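Local atomic coordinates of flagellar biosynthetic protein FliP (PDB entry 5H72), a protein that probably takes part in flagellum-specific protein export as a membrane component of the type III export gate, and is represented here by its periplasmic domain. Residues Phe32-Leu37 / Lys59-Pro64; Met48-Ser53 / Asn65-Pro70. All coordinates share one frame; numbering follows the deposited sequence.

Contact 1. Residues Phe32-Leu37 / Lys59-Pro64; sequences FMINEL and KIEEAP
I34 overlaps I60 and E61 with two different ends of its branched side chain. Its CG2 methyl meets the CD1 methyl of I60 at 3.9 Å, the two side chains sliding past each other in opposite directions. The longer branch goes elsewhere: with I34 CG1 beside the backbone N and anti to the carbonyl carbon (chi1 -74°), the CD1 methyl is carried to the aliphatic part of E61, 4.0 Å from E61 CG, and the I34 and E61 side chains cross at about a right angle. The arrangement is a helix-to-turn packing in an all-helical periplasmic domain. Residues 32-37 belong to helix 17-39, whereas 60-62 form a short 3-10 turn in the link between helices 43-52 and 65-80, held by backbone bonds such as A63 N to I60 O (3.1 Å). L37 is a looser neighbour, its CB 4.4 Å from I60 CD1, so one methyl of I60 faces two residues a helical turn apart. E61 bends at chi2 (85°), and its carboxylate forms a salt bridge through OE2 with K38 NZ; the chain thus offers methylene to I34 and charge to the lysine. I60 also packs on V46 and F47 of helix 43-52.

Contact 2. Residues Met48-Ser53 / Asn65-Pro70; sequences MLAKNS and NAVLIP
The CG1 branch of V67 lies against L49, 4.0 Å from its CB, while the CD2 methyl of L49 extends further along helix 65-80 to P70, 3.7 Å from CB of the ring, and the side chains of L49 and P70 meet at a slant. The same L49 methyl also rests 3.8 Å from the carbonyl oxygen V67 O. L49 adopts an unusual conformation for a leucine: chi1 is -99°, well away from a staggered value.

V67 is the counterpart on the other helix. Its CG1 branch stands anti to the backbone N, an orientation that carries this methyl across to helix 43-52, where besides L49 CB it meets the backbone N of A50, also at 4.0 Å. A50 adds a more distant methyl, with CB 4.4 Å from V67 CG1.

S53 folds back on the turn before it: OG donates to L49 O at 2.7 Å, nearly in line with the carbonyl (C=O...OG angle 166°). That oxygen also receives a weak bond from S53 N, so the backbone carbonyl of the residue central to the packing is held by the serine from both its hydroxyl and its amide.

The short helical segments run roughly antiparallel, at 142° with axes 9.4 Å apart, forming a helix-loop-helix pair. I55 and I57 of the connecting loop pack against V67 and A50 respectively, L68 turns from this interface to helix 17-39, and F22 of the third subunit packs on P70.

Both contacts are partly buried and rest on van der Waals packing, mostly between aliphatic groups, and in each two of the four touching residues are buried. Contact 1 lies nearer the middle of the chain, about 4 Å from its centre against about 8 Å for contact 2. It sets a helix against a 3-10 turn, with a charged residue lending its methylene at the edge; contact 2 sets helix against helix, using aliphatic side chains and a proline ring. Their segments alternate along the chain, and the centres of contact 1 and contact 2 are about 10 Å apart. Helix 17-39 joins them directly: M33 CE packs on I69 CG1 at 3.6 Å, and L37 CD1 on L68 CD1 at 3.7 Å.

Contact 1. Residues Phe32-Leu37 / Lys59-Pro64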
loop_
_atom_site.group_PDB
_atom_site.type_symbol
_atom_site.label_atom_id
_atom_site.label_comp_id
_atom_site.label_asym_id
_atom_site.label_seq_id
_atom_site.Cartn_x
_atom_site.Cartn_y
_atom_site.Cartn_z
ATOM N N PHE A 32 -13.515 2.880 1.793
ATOM C CA PHE A 32 -13.382 2.149 0.533
ATOM C C PHE A 32 -13.136 0.655 0.782
ATOM O O PHE A 32 -13.544 -0.167 -0.031
ATOM C CB PHE A 32 -12.323 2.797 -0.416
ATOM C CG PHE A 32 -10.881 2.420 -0.180
ATOM C CD1 PHE A 32 -10.418 1.125 -0.385
ATOM C CD2 PHE A 32 -9.954 3.405 0.129
ATOM C CE1 PHE A 32 -9.088 0.801 -0.199
ATOM C CE2 PHE A 32 -8.604 3.093 0.308
ATOM C CZ PHE A 32 -8.174 1.783 0.145
ATOM N N MET A 33 -12.518 0.296 1.902
ATOM C CA MET A 33 -12.411 -1.116 2.255
ATOM C C MET A 33 -13.809 -1.687 2.459
ATOM O O MET A 33 -14.158 -2.727 1.891
ATOM C CB MET A 33 -11.553 -1.315 3.513
ATOM C CG MET A 33 -10.068 -1.087 3.279
ATOM S SD MET A 33 -8.997 -1.643 4.624
ATOM C CE MET A 33 -9.608 -0.681 6.008
ATOM N N ILE A 34 -14.612 -0.984 3.249
ATOM C CA ILE A 34 -15.982 -1.399 3.505
ATOM C C ILE A 34 -16.797 -1.485 2.208
ATOM O O ILE A 34 -17.508 -2.461 1.977
ATOM C CB ILE A 34 -16.658 -0.448 4.506
ATOM C CG1 ILE A 34 -16.110 -0.713 5.909
ATOM C CG2 ILE A 34 -18.172 -0.611 4.483
ATOM C CD1 ILE A 34 -16.444 0.360 6.914
ATOM N N ASN A 35 -16.671 -0.482 1.349
ATOM C CA ASN A 35 -17.396 -0.478 0.078
ATOM C C ASN A 35 -17.007 -1.657 -0.811
ATOM O O ASN A 35 -17.869 -2.291 -1.415
ATOM C CB ASN A 35 -17.155 0.833 -0.657
ATOM C CG ASN A 35 -17.959 0.946 -1.939
ATOM O OD1 ASN A 35 -17.400 0.990 -3.031
ATOM N ND2 ASN A 35 -19.279 1.002 -1.812
ATOM N N GLU A 36 -15.707 -1.955 -0.878
ATOM C CA GLU A 36 -15.199 -3.086 -1.659
ATOM C C GLU A 36 -15.758 -4.401 -1.128
ATOM O O GLU A 36 -16.107 -5.294 -1.897
ATOM C CB GLU A 36 -13.666 -3.136 -1.631
ATOM C CG GLU A 36 -12.986 -2.244 -2.657
ATOM C CD GLU A 36 -13.208 -2.719 -4.091
ATOM O OE1 GLU A 36 -12.739 -3.822 -4.444
ATOM O OE2 GLU A 36 -13.851 -1.981 -4.866
ATOM N N LEU A 37 -15.832 -4.510 0.196
ATOM C CA LEU A 37 -16.309 -5.727 0.830
ATOM C C LEU A 37 -17.801 -5.942 0.569
ATOM O O LEU A 37 -18.239 -7.068 0.346
ATOM C CB LEU A 37 -16.028 -5.694 2.340
ATOM C CG LEU A 37 -14.587 -5.977 2.785
ATOM C CD1 LEU A 37 -14.384 -5.536 4.215
ATOM C CD2 LEU A 37 -14.225 -7.449 2.639
ATOM N N LYS A 59 -22.373 -5.156 12.656
ATOM C CA LYS A 59 -22.154 -4.779 11.257
ATOM C C LYS A 59 -20.685 -4.461 10.995
ATOM O O LYS A 59 -19.944 -4.131 11.925
ATOM C CB LYS A 59 -23.031 -3.588 10.888
ATOM C CG LYS A 59 -22.938 -2.426 11.841
ATOM C CD LYS A 59 -24.295 -1.759 11.923
ATOM C CE LYS A 59 -24.197 -0.261 12.122
ATOM N NZ LYS A 59 -25.544 0.356 11.934
ATOM N N ILE A 60 -20.257 -4.555 9.736
ATOM C CA ILE A 60 -18.825 -4.490 9.452
ATOM C C ILE A 60 -18.242 -3.106 9.721
ATOM O O ILE A 60 -17.032 -2.969 9.917
ATOM C CB ILE A 60 -18.495 -4.916 8.006
ATOM C CG1 ILE A 60 -19.129 -3.983 6.977
ATOM C CG2 ILE A 60 -18.938 -6.358 7.764
ATOM C CD1 ILE A 60 -18.668 -4.278 5.564
ATOM N N GLU A 61 -19.090 -2.085 9.784
ATOM C CA GLU A 61 -18.588 -0.754 10.111
ATOM C C GLU A 61 -18.085 -0.670 11.545
ATOM O O GLU A 61 -17.442 0.304 11.911
ATOM C CB GLU A 61 -19.658 0.313 9.889
ATOM C CG GLU A 61 -20.103 0.472 8.442
ATOM C CD GLU A 61 -21.187 -0.519 8.061
ATOM O OE1 GLU A 61 -21.399 -1.486 8.816
ATOM O OE2 GLU A 61 -21.833 -0.326 7.011
ATOM N N GLU A 62 -18.379 -1.678 12.357
ATOM C CA GLU A 62 -17.913 -1.679 13.744
ATOM C C GLU A 62 -16.619 -2.489 13.920
ATOM O O GLU A 62 -16.046 -2.519 15.003
ATOM C CB GLU A 62 -19.002 -2.225 14.672
ATOM C CG GLU A 62 -20.345 -1.508 14.556
ATOM C CD GLU A 62 -21.496 -2.293 15.184
ATOM O OE1 GLU A 62 -21.302 -3.482 15.540
ATOM O OE2 GLU A 62 -22.602 -1.719 15.321
ATOM N N ALA A 63 -16.161 -3.151 12.865
ATOM C CA ALA A 63 -14.912 -3.893 12.961
ATOM C C ALA A 63 -13.724 -2.936 13.023
ATOM O O ALA A 63 -13.632 -1.999 12.228
ATOM C CB ALA A 63 -14.759 -4.844 11.796
ATOM N N PRO A 64 -12.823 -3.160 13.985
ATOM C CA PRO A 64 -11.577 -2.389 14.055
ATOM C C PRO A 64 -10.669 -2.719 12.865
ATOM O O PRO A 64 -10.872 -3.731 12.189
ATOM C CB PRO A 64 -10.951 -2.848 15.379
ATOM C CG PRO A 64 -11.482 -4.243 15.565
ATOM C CD PRO A 64 -12.894 -4.197 15.031
#

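Contact 2. Residues Met48-Ser53 / Asn65-Pro70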
loop_
_atom_site.group_PDB
_atom_site.type_symbol
_atom_site.label_atom_id
_atom_site.label_comp_id
_atom_site.label_asym_id
_atom_site.label_seq_id
_atom_site.Cartn_x
_atom_site.Cartn_y
_atom_site.Cartn_z
ATOM N N MET A 48 -16.257 -13.434 10.180
ATOM C CA MET A 48 -15.464 -14.617 10.483
ATOM C C MET A 48 -14.230 -14.239 11.290
ATOM O O MET A 48 -13.952 -14.844 12.322
ATOM C CB MET A 48 -15.056 -15.349 9.202
ATOM C CG MET A 48 -14.003 -16.429 9.437
ATOM S SD MET A 48 -13.339 -17.204 7.941
ATOM C CE MET A 48 -12.422 -15.857 7.191
ATOM N N LEU A 49 -13.500 -13.229 10.824
ATOM C CA LEU A 49 -12.284 -12.796 11.505
ATOM C C LEU A 49 -12.602 -12.222 12.880
ATOM O O LEU A 49 -11.802 -12.341 13.807
ATOM C CB LEU A 49 -11.524 -11.767 10.661
ATOM C CG LEU A 49 -10.346 -12.279 9.825
ATOM C CD1 LEU A 49 -10.633 -13.636 9.225
ATOM C CD2 LEU A 49 -9.996 -11.299 8.715
ATOM N N ALA A 50 -13.769 -11.600 13.004
ATOM C CA ALA A 50 -14.209 -11.004 14.262
ATOM C C ALA A 50 -14.502 -12.078 15.296
ATOM O O ALA A 50 -14.088 -11.981 16.449
ATOM C CB ALA A 50 -15.446 -10.141 14.041
ATOM N N LYS A 51 -15.232 -13.098 14.864
ATOM C CA LYS A 51 -15.621 -14.195 15.729
ATOM C C LYS A 51 -14.396 -14.887 16.317
ATOM O O LYS A 51 -14.339 -15.127 17.523
ATOM C CB LYS A 51 -16.483 -15.196 14.958
ATOM C CG LYS A 51 -17.347 -16.077 15.840
ATOM C CD LYS A 51 -18.071 -17.133 15.021
ATOM C CE LYS A 51 -17.095 -18.163 14.467
ATOM N NZ LYS A 51 -17.794 -19.271 13.756
ATOM N N ASN A 52 -13.410 -15.182 15.470
ATOM C CA ASN A 52 -12.193 -15.872 15.912
ATOM C C ASN A 52 -11.337 -15.062 16.878
ATOM O O ASN A 52 -10.489 -15.615 17.574
ATOM C CB ASN A 52 -11.334 -16.263 14.708
ATOM C CG ASN A 52 -12.010 -17.284 13.812
ATOM O OD1 ASN A 52 -13.192 -17.593 13.979
ATOM N ND2 ASN A 52 -11.263 -17.805 12.846
ATOM N N SER A 53 -11.556 -13.753 16.914
ATOM C CA SER A 53 -10.754 -12.860 17.740
ATOM C C SER A 53 -11.503 -12.392 18.983
ATOM O O SER A 53 -11.058 -11.474 19.673
ATOM C CB SER A 53 -10.316 -11.635 16.932
ATOM O OG SER A 53 -9.805 -12.005 15.664
ATOM N N ASN A 65 -9.678 -1.875 12.613
ATOM C CA ASN A 65 -8.827 -2.080 11.454
ATOM C C ASN A 65 -8.068 -3.409 11.510
ATOM O O ASN A 65 -7.773 -3.995 10.473
ATOM C CB ASN A 65 -7.860 -0.908 11.300
ATOM C CG ASN A 65 -8.536 0.333 10.740
ATOM O OD1 ASN A 65 -9.555 0.245 10.054
ATOM N ND2 ASN A 65 -7.973 1.495 11.031
ATOM N N ALA A 66 -7.782 -3.904 12.711
ATOM C CA ALA A 66 -7.081 -5.185 12.861
ATOM C C ALA A 66 -7.883 -6.345 12.287
ATOM O O ALA A 66 -7.324 -7.405 11.972
ATOM C CB ALA A 66 -6.760 -5.453 14.327
ATOM N N VAL A 67 -9.190 -6.145 12.160
ATOM C CA VAL A 67 -10.078 -7.123 11.566
ATOM C C VAL A 67 -10.426 -6.715 10.146
ATOM O O VAL A 67 -10.403 -7.532 9.221
ATOM C CB VAL A 67 -11.398 -7.265 12.392
ATOM C CG1 VAL A 67 -12.445 -8.046 11.625
ATOM C CG2 VAL A 67 -11.117 -7.903 13.740
ATOM N N LEU A 68 -10.763 -5.440 9.980
ATOM C CA LEU A 68 -11.251 -4.931 8.701
ATOM C C LEU A 68 -10.209 -5.077 7.589
ATOM O O LEU A 68 -10.515 -5.554 6.506
ATOM C CB LEU A 68 -11.676 -3.470 8.841
ATOM C CG LEU A 68 -12.404 -2.800 7.668
ATOM C CD1 LEU A 68 -13.683 -3.557 7.300
ATOM C CD2 LEU A 68 -12.717 -1.347 8.005
ATOM N N ILE A 69 -8.971 -4.693 7.870
ATOM C CA ILE A 69 -7.932 -4.723 6.847
ATOM C C ILE A 69 -7.611 -6.146 6.365
ATOM O O ILE A 69 -7.556 -6.371 5.157
ATOM C CB ILE A 69 -6.643 -4.009 7.346
ATOM C CG1 ILE A 69 -6.944 -2.533 7.589
ATOM C CG2 ILE A 69 -5.527 -4.144 6.330
ATOM C CD1 ILE A 69 -5.824 -1.797 8.236
ATOM N N PRO A 70 -7.414 -7.117 7.287
ATOM C CA PRO A 70 -7.201 -8.479 6.777
ATOM C C PRO A 70 -8.397 -9.038 5.995
ATOM O O PRO A 70 -8.196 -9.745 5.003
ATOM C CB PRO A 70 -6.962 -9.299 8.051
ATOM C CG PRO A 70 -6.515 -8.330 9.057
ATOM C CD PRO A 70 -7.236 -7.055 8.751
#